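Local structure of 28 kDa product (Pseudomonas syringae pv. phaseolicola, 1UKF) at residues Glu35-His40 with Gln142-Asp147; Ala77-Ile82 with Phe87-Glu92; Ala110-Gln115 with Val181-Val186; Pro148-Phe153 with Ile168-Ser173. The protein is a cysteine protease, delivered into plant cells as an avirulence factor, that cleaves itself, interacts with PBS1 and may act by affecting the plant defence system. All coordinates share one frame; numbering follows the deposited sequence.

All four contacts serve one antiparallel sheet of a papain-like fold. Interactions 1 and 4 sit where strand 142-147 neighbours strand 151-156, their centres about 13 Å apart; the first brings helix 34-41 against these strands, the second helix 160-173, and the catalytic D147 belongs to one and is hydrogen-bonded to the other. Interactions 2 and 3, also about 13 Å apart, meet at the neighbouring strands 88-97 and 178-187. Interaction 2 closes before 3 opens, and interaction 1, whose segments alternate with those of 3, joins early and late parts of the chain. Interactions 2 and 3 hold helices on a part of the sheet away from the catalytic residues; the centres of 2 and 4 are about 23 Å apart.

Interaction 1: residues Glu35-His40 with Gln142-Asp147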
loop_
_atom_site.group_PDB
_atom_site.type_symbol
_atom_site.label_atom_id
_atom_site.label_comp_id
_atom_site.label_asym_id
_atom_site.label_seq_id
_atom_site.Cartn_x
_atom_site.Cartn_y
_atom_site.Cartn_z
ATOM N N GLU A 35 3.601 -4.450 -16.150
ATOM C CA GLU A 35 3.082 -5.762 -16.524
ATOM C C GLU A 35 3.926 -6.900 -15.964
ATOM O O GLU A 35 3.388 -7.873 -15.425
ATOM C CB GLU A 35 3.011 -5.893 -18.048
ATOM C CG GLU A 35 2.051 -4.928 -18.717
ATOM C CD GLU A 35 0.621 -5.117 -18.255
ATOM O OE1 GLU A 35 0.098 -6.245 -18.378
ATOM O OE2 GLU A 35 0.016 -4.138 -17.772
ATOM N N SER A 36 5.246 -6.791 -16.091
ATOM C CA SER A 36 6.115 -7.844 -15.587
ATOM C C SER A 36 6.069 -7.904 -14.064
ATOM O O SER A 36 6.228 -8.976 -13.483
ATOM C CB SER A 36 7.557 -7.656 -16.083
ATOM O OG SER A 36 8.147 -6.476 -15.575
ATOM N N ARG A 37 5.840 -6.764 -13.414
ATOM C CA ARG A 37 5.759 -6.752 -11.956
ATOM C C ARG A 37 4.493 -7.474 -11.511
ATOM O O ARG A 37 4.504 -8.212 -10.525
ATOM C CB ARG A 37 5.780 -5.317 -11.417
ATOM C CG ARG A 37 7.151 -4.654 -11.536
ATOM C CD ARG A 37 7.241 -3.368 -10.730
ATOM N NE ARG A 37 6.571 -2.231 -11.357
ATOM C CZ ARG A 37 7.079 -1.519 -12.360
ATOM N NH1 ARG A 37 8.266 -1.826 -12.864
ATOM N NH2 ARG A 37 6.413 -0.477 -12.837
ATOM N N MET A 38 3.402 -7.277 -12.243
ATOM C CA MET A 38 2.168 -7.960 -11.888
ATOM C C MET A 38 2.290 -9.453 -12.207
ATOM O O MET A 38 1.743 -10.290 -11.488
ATOM C CB MET A 38 0.975 -7.336 -12.617
ATOM C CG MET A 38 0.690 -5.896 -12.182
ATOM S SD MET A 38 0.453 -5.670 -10.386
ATOM C CE MET A 38 2.087 -5.105 -9.886
ATOM N N ASP A 39 3.014 -9.795 -13.274
ATOM C CA ASP A 39 3.208 -11.204 -13.628
ATOM C C ASP A 39 3.977 -11.883 -12.495
ATOM O O ASP A 39 3.714 -13.034 -12.146
ATOM C CB ASP A 39 4.005 -11.346 -14.932
ATOM C CG ASP A 39 3.187 -11.011 -16.167
ATOM O OD1 ASP A 39 1.951 -10.890 -16.060
ATOM O OD2 ASP A 39 3.787 -10.880 -17.255
ATOM N N HIS A 40 4.928 -11.155 -11.920
ATOM C CA HIS A 40 5.739 -11.661 -10.815
ATOM C C HIS A 40 4.888 -11.968 -9.577
ATOM O O HIS A 40 5.073 -12.996 -8.915
ATOM C CB HIS A 40 6.809 -10.618 -10.463
ATOM C CG HIS A 40 7.595 -10.934 -9.226
ATOM N ND1 HIS A 40 8.466 -11.999 -9.145
ATOM C CD2 HIS A 40 7.661 -10.303 -8.029
ATOM C CE1 HIS A 40 9.033 -12.011 -7.952
ATOM N NE2 HIS A 40 8.563 -10.993 -7.256
ATOM N N GLN A 142 7.511 10.421 -11.769
ATOM C CA GLN A 142 6.621 9.265 -11.854
ATOM C C GLN A 142 6.160 8.687 -10.511
ATOM O O GLN A 142 6.968 8.187 -9.728
ATOM C CB GLN A 142 7.312 8.169 -12.672
ATOM C CG GLN A 142 6.552 6.853 -12.771
ATOM C CD GLN A 142 7.331 5.801 -13.536
ATOM O OE1 GLN A 142 8.517 5.583 -13.282
ATOM N NE2 GLN A 142 6.667 5.137 -14.476
ATOM N N PHE A 143 4.856 8.753 -10.259
ATOM C CA PHE A 143 4.281 8.212 -9.031
ATOM C C PHE A 143 3.645 6.859 -9.345
ATOM O O PHE A 143 2.761 6.766 -10.199
ATOM C CB PHE A 143 3.223 9.158 -8.462
ATOM C CG PHE A 143 2.543 8.630 -7.228
ATOM C CD1 PHE A 143 3.258 8.449 -6.048
ATOM C CD2 PHE A 143 1.195 8.285 -7.255
ATOM C CE1 PHE A 143 2.639 7.930 -4.910
ATOM C CE2 PHE A 143 0.569 7.766 -6.121
ATOM C CZ PHE A 143 1.293 7.588 -4.947
ATOM N N LYS A 144 4.105 5.816 -8.660
ATOM C CA LYS A 144 3.594 4.459 -8.859
ATOM C C LYS A 144 2.829 4.004 -7.622
ATOM O O LYS A 144 3.284 4.213 -6.501
ATOM C CB LYS A 144 4.744 3.474 -9.088
ATOM C CG LYS A 144 5.647 3.746 -10.277
ATOM C CD LYS A 144 6.753 2.695 -10.323
ATOM C CE LYS A 144 7.673 2.877 -11.518
ATOM N NZ LYS A 144 8.761 1.861 -11.512
ATOM N N LEU A 145 1.680 3.369 -7.830
ATOM C CA LEU A 145 0.886 2.868 -6.718
ATOM C C LEU A 145 0.403 1.462 -7.037
ATOM O O LEU A 145 -0.091 1.194 -8.134
ATOM C CB LEU A 145 -0.303 3.794 -6.440
ATOM C CG LEU A 145 -1.177 3.401 -5.242
ATOM C CD1 LEU A 145 -1.785 4.646 -4.624
ATOM C CD2 LEU A 145 -2.257 2.416 -5.676
ATOM N N PHE A 146 0.561 0.562 -6.075
ATOM C CA PHE A 146 0.141 -0.824 -6.237
ATOM C C PHE A 146 -0.876 -1.212 -5.177
ATOM O O PHE A 146 -0.634 -1.050 -3.976
ATOM C CB PHE A 146 1.357 -1.761 -6.150
ATOM C CG PHE A 146 0.999 -3.219 -5.964
ATOM C CD1 PHE A 146 0.326 -3.925 -6.959
ATOM C CD2 PHE A 146 1.338 -3.883 -4.790
ATOM C CE1 PHE A 146 0.000 -5.270 -6.782
ATOM C CE2 PHE A 146 1.015 -5.226 -4.607
ATOM C CZ PHE A 146 0.346 -5.917 -5.606
ATOM N N ASP A 147 -2.024 -1.704 -5.628
ATOM C CA ASP A 147 -3.069 -2.174 -4.727
ATOM C C ASP A 147 -3.233 -3.650 -5.087
ATOM O O ASP A 147 -3.649 -3.973 -6.197
ATOM C CB ASP A 147 -4.385 -1.445 -4.981
ATOM C CG ASP A 147 -5.490 -1.904 -4.048
ATOM O OD1 ASP A 147 -5.451 -3.070 -3.604
ATOM O OD2 ASP A 147 -6.408 -1.102 -3.767
#
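M38 and F146 form the apolar part of this contact between helix 34-41 and strand 142-147. Bends at the second and third torsions of M38 lay its thioether alongside the ring, with CE 3.6 Å from CD1 of F146 and SD 3.7 Å from CE1. The Met-aromatic approach is oblique, SD standing 66° off the ring normal. A flexible, polarisable methionine suits oblique packing against a buried aromatic ring.

The charged part brings two like charges, R37 and K144, together, their side chains crossing at about a right angle. K144 is extended beyond CG and carries NZ over one face of the guanidinium, 3.6 Å from NH2 of R37. That position leaves the in-plane N-H directions of the guanidinium unobstructed by the amine, and each cation has its own acceptors. R37 NH2 forms a salt bridge with E152 and NH1 bonds to the carbonyl of D31; K144 NZ forms a salt bridge with E139 and a hydrogen bond to the carbonyl of S29. W25 of helix 18-27 touches R37, M38 and K144.

Two buried positive charges can therefore lie close because E152 and E139 probably offset them, while the Met-aromatic pair packs the strand just before the catalytic D147.

Interaction 2: residues Ala77-Ile82 with Phe87-Glu92; sequences ASTAVI and FSLRRE
The backbone N of F87 returns to the carbonyl O of I82, five residues earlier, in a 3.0 Å hydrogen bond with an N-H...O angle of 150° and the donor tilted 23° from the carbonyl plane. It ties the last turn of helix 73-84 to the start of strand 88-97. The same carbonyl lies at the edge of the F87 ring, near its plane, with I82 O 3.4 Å from CD1 of F87.

I82 holds CG1 between its backbone N and carbonyl carbon (chi1 65°), the crowded position, and together with the second torsion this brings CD1 up to the strand: CD1 lies 3.9 Å from CB of F87 and 3.8 Å from F87 O. Long and branched, isoleucine can fill this corner while also touching V186 and L121 of the sheet. F87 in turn packs on L26 and V27 of helix 18-27.

One helical turn back, T79 and L89 cross at about a right angle. CD1 of L89 meets both branches of the threonine, 3.3 Å from OG1 and 3.8 Å from CG2 of T79. The hydroxyl is bonded to the carbonyl of F75, an outlet threonine commonly finds inside a helix, which makes it compatible with a leucine methyl.

Chemically, then, one backbone bond joins the two segments, and mainly apolar contacts pack the helix against an outermost strand, which is itself joined to strand 178-187 through the backbones of S88 and R90.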
loop_
_atom_site.group_PDB
_atom_site.type_symbol
_atom_site.label_atom_id
_atom_site.label_comp_id
_atom_site.label_asym_id
_atom_site.label_seq_id
_atom_site.Cartn_x
_atom_site.Cartn_y
_atom_site.Cartn_z
ATOM N N ALA A 77 3.266 -4.488 13.440
ATOM C CA ALA A 77 3.298 -5.520 12.408
ATOM C C ALA A 77 3.745 -4.960 11.055
ATOM O O ALA A 77 4.562 -5.569 10.365
ATOM C CB ALA A 77 1.924 -6.171 12.283
ATOM N N SER A 78 3.206 -3.805 10.677
ATOM C CA SER A 78 3.572 -3.187 9.410
ATOM C C SER A 78 5.046 -2.803 9.416
ATOM O O SER A 78 5.736 -2.928 8.402
ATOM C CB SER A 78 2.708 -1.952 9.152
ATOM O OG SER A 78 1.368 -2.330 8.901
ATOM N N THR A 79 5.531 -2.336 10.561
ATOM C CA THR A 79 6.935 -1.962 10.675
ATOM C C THR A 79 7.811 -3.206 10.530
ATOM O O THR A 79 8.856 -3.165 9.888
ATOM C CB THR A 79 7.224 -1.291 12.036
ATOM O OG1 THR A 79 6.457 -0.086 12.143
ATOM C CG2 THR A 79 8.703 -0.952 12.170
ATOM N N ALA A 80 7.372 -4.314 11.116
ATOM C CA ALA A 80 8.129 -5.558 11.056
ATOM C C ALA A 80 8.297 -6.077 9.633
ATOM O O ALA A 80 9.387 -6.497 9.247
ATOM C CB ALA A 80 7.459 -6.624 11.923
ATOM N N VAL A 81 7.230 -6.041 8.839
ATOM C CA VAL A 81 7.338 -6.545 7.479
ATOM C C VAL A 81 8.227 -5.673 6.597
ATOM O O VAL A 81 8.952 -6.196 5.749
ATOM C CB VAL A 81 5.941 -6.745 6.823
ATOM C CG1 VAL A 81 5.271 -5.410 6.544
ATOM C CG2 VAL A 81 6.085 -7.566 5.546
ATOM N N ILE A 82 8.211 -4.357 6.791
ATOM C CA ILE A 82 9.074 -3.530 5.955
ATOM C C ILE A 82 10.535 -3.635 6.395
ATOM O O ILE A 82 11.437 -3.567 5.560
ATOM C CB ILE A 82 8.602 -2.038 5.896
ATOM C CG1 ILE A 82 8.711 -1.357 7.260
ATOM C CG2 ILE A 82 7.177 -1.980 5.368
ATOM C CD1 ILE A 82 10.060 -0.701 7.506
ATOM N N PHE A 87 14.055 -2.351 4.694
ATOM C CA PHE A 87 13.716 -0.937 4.815
ATOM C C PHE A 87 13.729 -0.516 6.272
ATOM O O PHE A 87 13.780 -1.348 7.177
ATOM C CB PHE A 87 12.308 -0.637 4.286
ATOM C CG PHE A 87 12.096 -0.978 2.841
ATOM C CD1 PHE A 87 11.371 -2.109 2.487
ATOM C CD2 PHE A 87 12.585 -0.151 1.835
ATOM C CE1 PHE A 87 11.127 -2.414 1.150
ATOM C CE2 PHE A 87 12.346 -0.448 0.491
ATOM C CZ PHE A 87 11.615 -1.581 0.150
ATOM N N SER A 88 13.660 0.791 6.484
ATOM C CA SER A 88 13.601 1.355 7.822
ATOM C C SER A 88 12.559 2.469 7.786
ATOM O O SER A 88 12.375 3.113 6.755
ATOM C CB SER A 88 14.963 1.921 8.231
ATOM O OG SER A 88 15.406 2.907 7.319
ATOM N N LEU A 89 11.860 2.673 8.898
ATOM C CA LEU A 89 10.860 3.734 8.974
ATOM C C LEU A 89 11.569 5.077 9.035
ATOM O O LEU A 89 12.474 5.268 9.847
ATOM C CB LEU A 89 9.991 3.582 10.226
ATOM C CG LEU A 89 8.741 2.708 10.161
ATOM C CD1 LEU A 89 8.059 2.717 11.518
ATOM C CD2 LEU A 89 7.793 3.236 9.094
ATOM N N ARG A 90 11.155 6.006 8.183
ATOM C CA ARG A 90 11.757 7.335 8.147
ATOM C C ARG A 90 11.028 8.302 9.071
ATOM O O ARG A 90 11.594 9.297 9.524
ATOM C CB ARG A 90 11.736 7.888 6.720
ATOM C CG ARG A 90 12.672 7.189 5.745
ATOM C CD ARG A 90 14.134 7.406 6.110
ATOM N NE ARG A 90 14.518 6.675 7.313
ATOM C CZ ARG A 90 15.734 6.703 7.850
ATOM N NH1 ARG A 90 16.691 7.431 7.291
ATOM N NH2 ARG A 90 15.993 6.001 8.945
ATOM N N ARG A 91 9.764 8.006 9.346
ATOM C CA ARG A 91 8.954 8.858 10.203
ATOM C C ARG A 91 7.970 8.031 11.003
ATOM O O ARG A 91 7.762 6.851 10.729
ATOM C CB ARG A 91 8.155 9.858 9.361
ATOM C CG ARG A 91 8.965 10.932 8.668
ATOM C CD ARG A 91 9.412 12.008 9.643
ATOM N NE ARG A 91 9.922 13.181 8.940
ATOM C CZ ARG A 91 10.996 13.177 8.159
ATOM N NH1 ARG A 91 11.686 12.060 7.978
ATOM N NH2 ARG A 91 11.377 14.291 7.550
ATOM N N GLU A 92 7.365 8.668 11.998
ATOM C CA GLU A 92 6.359 8.019 12.820
ATOM C C GLU A 92 5.190 7.778 11.873
ATOM O O GLU A 92 4.891 8.625 11.033
ATOM C CB GLU A 92 5.929 8.963 13.946
ATOM C CG GLU A 92 4.776 8.467 14.800
ATOM C CD GLU A 92 5.097 7.169 15.508
ATOM O OE1 GLU A 92 6.222 7.044 16.033
ATOM O OE2 GLU A 92 4.222 6.278 15.548
#

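Interaction 3: residues Ala110-Gln115 with Val181-Val186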
loop_
_atom_site.group_PDB
_atom_site.type_symbol
_atom_site.label_atom_id
_atom_site.label_comp_id
_atom_site.label_asym_id
_atom_site.label_seq_id
_atom_site.Cartn_x
_atom_site.Cartn_y
_atom_site.Cartn_z
ATOM N N ALA A 110 -1.488 12.520 -0.895
ATOM C CA ALA A 110 -0.619 12.766 -2.043
ATOM C C ALA A 110 0.550 13.666 -1.657
ATOM O O ALA A 110 1.681 13.454 -2.095
ATOM C CB ALA A 110 -1.416 13.402 -3.175
ATOM N N HIS A 111 0.277 14.678 -0.842
ATOM C CA HIS A 111 1.326 15.591 -0.408
ATOM C C HIS A 111 2.393 14.829 0.368
ATOM O O HIS A 111 3.577 15.173 0.322
ATOM C CB HIS A 111 0.744 16.696 0.475
ATOM C CG HIS A 111 1.776 17.622 1.039
ATOM N ND1 HIS A 111 2.559 18.437 0.250
ATOM C CD2 HIS A 111 2.163 17.851 2.317
ATOM C CE1 HIS A 111 3.382 19.130 1.018
ATOM N NE2 HIS A 111 3.162 18.793 2.275
ATOM N N ASP A 112 1.972 13.785 1.074
ATOM C CA ASP A 112 2.904 12.988 1.862
ATOM C C ASP A 112 3.653 11.934 1.052
ATOM O O ASP A 112 4.846 11.717 1.268
ATOM C CB ASP A 112 2.177 12.268 3.007
ATOM C CG ASP A 112 1.493 13.220 3.969
ATOM O OD1 ASP A 112 2.063 14.290 4.264
ATOM O OD2 ASP A 112 0.390 12.880 4.449
ATOM N N VAL A 113 2.961 11.292 0.115
ATOM C CA VAL A 113 3.565 10.207 -0.651
ATOM C C VAL A 113 4.077 10.511 -2.048
ATOM O O VAL A 113 4.956 9.806 -2.549
ATOM C CB VAL A 113 2.588 9.000 -0.735
ATOM C CG1 VAL A 113 2.096 8.642 0.661
ATOM C CG2 VAL A 113 1.413 9.320 -1.652
ATOM N N ALA A 114 3.536 11.546 -2.680
ATOM C CA ALA A 114 3.962 11.905 -4.025
ATOM C C ALA A 114 5.105 12.916 -4.017
ATOM O O ALA A 114 4.979 14.018 -4.552
ATOM C CB ALA A 114 2.782 12.451 -4.819
ATOM N N GLN A 115 6.214 12.538 -3.391
ATOM C CA GLN A 115 7.408 13.378 -3.335
ATOM C C GLN A 115 8.525 12.483 -3.859
ATOM O O GLN A 115 8.643 11.324 -3.460
ATOM C CB GLN A 115 7.709 13.818 -1.897
ATOM C CG GLN A 115 6.559 14.546 -1.204
ATOM C CD GLN A 115 6.290 15.935 -1.761
ATOM O OE1 GLN A 115 5.283 16.562 -1.424
ATOM N NE2 GLN A 115 7.190 16.429 -2.601
ATOM N N VAL A 181 -6.296 6.545 6.584
ATOM C CA VAL A 181 -5.190 5.934 5.870
ATOM C C VAL A 181 -3.948 6.103 6.728
ATOM O O VAL A 181 -3.631 7.215 7.151
ATOM C CB VAL A 181 -4.937 6.630 4.516
ATOM C CG1 VAL A 181 -3.704 6.038 3.846
ATOM C CG2 VAL A 181 -6.152 6.482 3.615
ATOM N N ASN A 182 -3.261 5.002 7.008
ATOM C CA ASN A 182 -2.031 5.075 7.787
ATOM C C ASN A 182 -0.868 5.039 6.807
ATOM O O ASN A 182 -0.850 4.227 5.881
ATOM C CB ASN A 182 -1.904 3.896 8.750
ATOM C CG ASN A 182 -3.068 3.791 9.699
ATOM O OD1 ASN A 182 -3.358 4.718 10.456
ATOM N ND2 ASN A 182 -3.746 2.655 9.669
ATOM N N GLU A 183 0.100 5.918 7.015
ATOM C CA GLU A 183 1.256 5.991 6.138
ATOM C C GLU A 183 2.511 5.500 6.833
ATOM O O GLU A 183 2.817 5.923 7.947
ATOM C CB GLU A 183 1.495 7.433 5.688
ATOM C CG GLU A 183 0.286 8.137 5.108
ATOM C CD GLU A 183 0.547 9.613 4.880
ATOM O OE1 GLU A 183 1.631 10.095 5.273
ATOM O OE2 GLU A 183 -0.326 10.294 4.312
ATOM N N PHE A 184 3.230 4.602 6.171
ATOM C CA PHE A 184 4.488 4.088 6.689
ATOM C C PHE A 184 5.546 4.491 5.671
ATOM O O PHE A 184 5.699 3.849 4.629
ATOM C CB PHE A 184 4.438 2.567 6.845
ATOM C CG PHE A 184 3.396 2.101 7.820
ATOM C CD1 PHE A 184 2.105 1.800 7.394
ATOM C CD2 PHE A 184 3.690 2.010 9.178
ATOM C CE1 PHE A 184 1.122 1.417 8.308
ATOM C CE2 PHE A 184 2.714 1.630 10.096
ATOM C CZ PHE A 184 1.430 1.334 9.661
ATOM N N ARG A 185 6.250 5.578 5.968
ATOM C CA ARG A 185 7.290 6.098 5.089
ATOM C C ARG A 185 8.561 5.295 5.309
ATOM O O ARG A 185 9.094 5.253 6.419
ATOM C CB ARG A 185 7.532 7.574 5.394
ATOM C CG ARG A 185 8.520 8.252 4.468
ATOM C CD ARG A 185 8.613 9.725 4.807
ATOM N NE ARG A 185 9.738 10.378 4.146
ATOM C CZ ARG A 185 10.046 11.661 4.303
ATOM N NH1 ARG A 185 9.311 12.427 5.097
ATOM N NH2 ARG A 185 11.093 12.176 3.673
ATOM N N VAL A 186 9.047 4.663 4.247
ATOM C CA VAL A 186 10.231 3.822 4.347
ATOM C C VAL A 186 11.335 4.188 3.361
ATOM O O VAL A 186 11.096 4.851 2.353
ATOM C CB VAL A 186 9.851 2.337 4.130
ATOM C CG1 VAL A 186 8.716 1.955 5.070
ATOM C CG2 VAL A 186 9.441 2.104 2.680
#
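D112 and E183 bring two buried carboxylates together, and the whole of the tight packing lies there. OD2 of D112 is 2.7 Å from OE2 of E183 and 3.2 Å from its OE1, the nearer distance suggesting that one of the two acids probably holds a proton. The groups are not stacked: their planes stand 67° apart and the side chains cross at about a right angle. E183, extended beyond CG, reaches far enough to press its carboxylate on the aspartate's methylene as well, OE1 lying 3.2 Å from CB of D112. Aspartate suits the helix because its short arm keeps the acid close to the backbone; glutamate suits the strand because it must span the gap. K94 completes the cluster with a salt bridge to D112 OD2 and would partly balance the negative charge, while the E183 side chain also touches V96.

Strands 88-97 and 119-126 run parallel to each other on the two flanks of strand 178-187, and helix 102-113 connects them, a beta-alpha-beta crossover that passes above the strand carrying E183. The helix ends in an inverse gamma turn centred on A114, whose N still reaches the carbonyl O of A110 at 2.7 Å.

Away from the acids the contact is loose. V113 approaches the strand most nearly with CG1, 4.6 Å from CD of E183, and packs instead on H120, whereas the side chain of R185, partly exposed, keeps its CD 5.5 Å from O of D112.

Interaction 4: residues Pro148-Phe153 with Ile168-Ser173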
loop_
_atom_site.group_PDB
_atom_site.type_symbol
_atom_site.label_atom_id
_atom_site.label_comp_id
_atom_site.label_asym_id
_atom_site.label_seq_id
_atom_site.Cartn_x
_atom_site.Cartn_y
_atom_site.Cartn_z
ATOM N N PRO A 148 -2.904 -4.561 -4.159
ATOM C CA PRO A 148 -3.026 -6.000 -4.415
ATOM C C PRO A 148 -4.371 -6.454 -5.001
ATOM O O PRO A 148 -4.423 -7.444 -5.731
ATOM C CB PRO A 148 -2.754 -6.615 -3.046
ATOM C CG PRO A 148 -1.782 -5.647 -2.427
ATOM C CD PRO A 148 -2.369 -4.303 -2.807
ATOM N N ASN A 149 -5.453 -5.747 -4.678
ATOM C CA ASN A 149 -6.776 -6.106 -5.190
ATOM C C ASN A 149 -7.015 -5.666 -6.627
ATOM O O ASN A 149 -7.879 -6.223 -7.306
ATOM C CB ASN A 149 -7.898 -5.458 -4.364
ATOM C CG ASN A 149 -8.017 -6.014 -2.962
ATOM O OD1 ASN A 149 -7.788 -7.197 -2.718
ATOM N ND2 ASN A 149 -8.417 -5.156 -2.029
ATOM N N LEU A 150 -6.247 -4.681 -7.093
ATOM C CA LEU A 150 -6.459 -4.100 -8.416
ATOM C C LEU A 150 -5.315 -4.126 -9.418
ATOM O O LEU A 150 -5.546 -4.303 -10.616
ATOM C CB LEU A 150 -6.916 -2.649 -8.239
ATOM C CG LEU A 150 -8.169 -2.452 -7.380
ATOM C CD1 LEU A 150 -8.288 -0.996 -6.965
ATOM C CD2 LEU A 150 -9.399 -2.903 -8.156
ATOM N N GLY A 151 -4.093 -3.926 -8.942
ATOM C CA GLY A 151 -2.952 -3.912 -9.840
ATOM C C GLY A 151 -2.131 -2.654 -9.637
ATOM O O GLY A 151 -2.178 -2.040 -8.564
ATOM N N GLU A 152 -1.383 -2.260 -10.665
ATOM C CA GLU A 152 -0.537 -1.080 -10.571
ATOM C C GLU A 152 -1.103 0.110 -11.332
ATOM O O GLU A 152 -1.655 -0.032 -12.431
ATOM C CB GLU A 152 0.879 -1.388 -11.079
ATOM C CG GLU A 152 1.882 -0.270 -10.768
ATOM C CD GLU A 152 3.316 -0.611 -11.142
ATOM O OE1 GLU A 152 3.765 -1.739 -10.848
ATOM O OE2 GLU A 152 3.997 0.269 -11.716
ATOM N N PHE A 153 -0.963 1.282 -10.723
ATOM C CA PHE A 153 -1.427 2.539 -11.291
ATOM C C PHE A 153 -0.250 3.497 -11.306
ATOM O O PHE A 153 0.682 3.364 -10.510
ATOM C CB PHE A 153 -2.550 3.137 -10.439
ATOM C CG PHE A 153 -3.737 2.235 -10.278
ATOM C CD1 PHE A 153 -3.726 1.203 -9.343
ATOM C CD2 PHE A 153 -4.855 2.396 -11.088
ATOM C CE1 PHE A 153 -4.814 0.340 -9.219
ATOM C CE2 PHE A 153 -5.947 1.542 -10.974
ATOM C CZ PHE A 153 -5.927 0.510 -10.037
ATOM N N ILE A 168 -9.862 5.807 -3.163
ATOM C CA ILE A 168 -10.749 5.932 -2.016
ATOM C C ILE A 168 -12.205 5.795 -2.459
ATOM O O ILE A 168 -12.985 5.076 -1.834
ATOM C CB ILE A 168 -10.573 7.295 -1.311
ATOM C CG1 ILE A 168 -9.152 7.412 -0.755
ATOM C CG2 ILE A 168 -11.598 7.441 -0.185
ATOM C CD1 ILE A 168 -8.800 6.357 0.276
ATOM N N ASP A 169 -12.569 6.479 -3.540
ATOM C CA ASP A 169 -13.939 6.413 -4.038
ATOM C C ASP A 169 -14.289 4.998 -4.476
ATOM O O ASP A 169 -15.431 4.558 -4.328
ATOM C CB ASP A 169 -14.144 7.376 -5.209
ATOM C CG ASP A 169 -14.030 8.829 -4.798
ATOM O OD1 ASP A 169 -14.319 9.146 -3.625
ATOM O OD2 ASP A 169 -13.663 9.655 -5.657
ATOM N N HIS A 170 -13.304 4.290 -5.020
ATOM C CA HIS A 170 -13.509 2.918 -5.467
ATOM C C HIS A 170 -13.991 2.060 -4.303
ATOM O O HIS A 170 -14.994 1.350 -4.409
ATOM C CB HIS A 170 -12.203 2.337 -6.013
ATOM C CG HIS A 170 -12.243 0.855 -6.220
ATOM N ND1 HIS A 170 -12.896 0.267 -7.282
ATOM C CD2 HIS A 170 -11.743 -0.161 -5.478
ATOM C CE1 HIS A 170 -12.795 -1.047 -7.185
ATOM N NE2 HIS A 170 -12.101 -1.332 -6.099
ATOM N N TYR A 171 -13.274 2.120 -3.187
ATOM C CA TYR A 171 -13.654 1.327 -2.033
ATOM C C TYR A 171 -14.954 1.797 -1.400
ATOM O O TYR A 171 -15.782 0.977 -1.008
ATOM C CB TYR A 171 -12.519 1.300 -1.008
ATOM C CG TYR A 171 -11.409 0.366 -1.432
ATOM C CD1 TYR A 171 -10.221 0.849 -1.980
ATOM C CD2 TYR A 171 -11.581 -1.016 -1.353
ATOM C CE1 TYR A 171 -9.233 -0.027 -2.443
ATOM C CE2 TYR A 171 -10.606 -1.893 -1.811
ATOM C CZ TYR A 171 -9.438 -1.396 -2.356
ATOM O OH TYR A 171 -8.489 -2.277 -2.827
ATOM N N ASN A 172 -15.151 3.108 -1.311
ATOM C CA ASN A 172 -16.386 3.616 -0.731
ATOM C C ASN A 172 -17.588 3.178 -1.565
ATOM O O ASN A 172 -18.653 2.877 -1.018
ATOM C CB ASN A 172 -16.350 5.142 -0.631
ATOM C CG ASN A 172 -15.290 5.634 0.333
ATOM O OD1 ASN A 172 -15.027 5.002 1.358
ATOM N ND2 ASN A 172 -14.689 6.778 0.022
ATOM N N SER A 173 -17.416 3.124 -2.882
ATOM C CA SER A 173 -18.499 2.720 -3.775
ATOM C C SER A 173 -18.870 1.253 -3.565
ATOM O O SER A 173 -19.961 0.819 -3.944
ATOM C CB SER A 173 -18.106 2.946 -5.239
ATOM O OG SER A 173 -17.169 1.983 -5.687
#
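N149 and Y171 meet obliquely, the amide of one at the edge of the other's ring, with the two planes 55° apart. ND2 of N149 donates to OH of Y171 over 3.0 Å, nearly straight at 167°, and the hydroxyl lies close to the amide plane, as a well-directed N-H requires. The phenol oxygen has two partners: it accepts from N149 ND2 and is hydrogen-bonded to D147 OD2. N149 is anchored too: its OD1 takes a bond from N13 and its backbone N bonds to D147 OD1. Tyrosine suits this place because a rigid ring carries a polar group from helix 160-173 to the aspartate of the catalytic triad, C18, H132 and D147, of this papain-like protease. Y171 and N149 thus form a second shell around D147, consistent with holding its carboxylate in place, and N149 also touches H132.

Just past N149 the strand has a classic beta bulge, L150 and G151 both facing D147. The backbone angles of G151 would press a side chain against the preceding carbonyl, so glycine fits there. L150 is directed at the helix, where it comes from the opposite direction to H170 and sets a methyl over the imidazole face, a CH-pi contact with CD1 4.2 Å from the ring centroid. Its other methyl, CD2, is 3.7 Å from NE2 of H170. A chi1 of 168° swings the H170 ring away from its own backbone N to where L150 meets its face. The imidazole also reaches over one face of the Y171 ring, its CD2 3.8 Å above the plane of that ring.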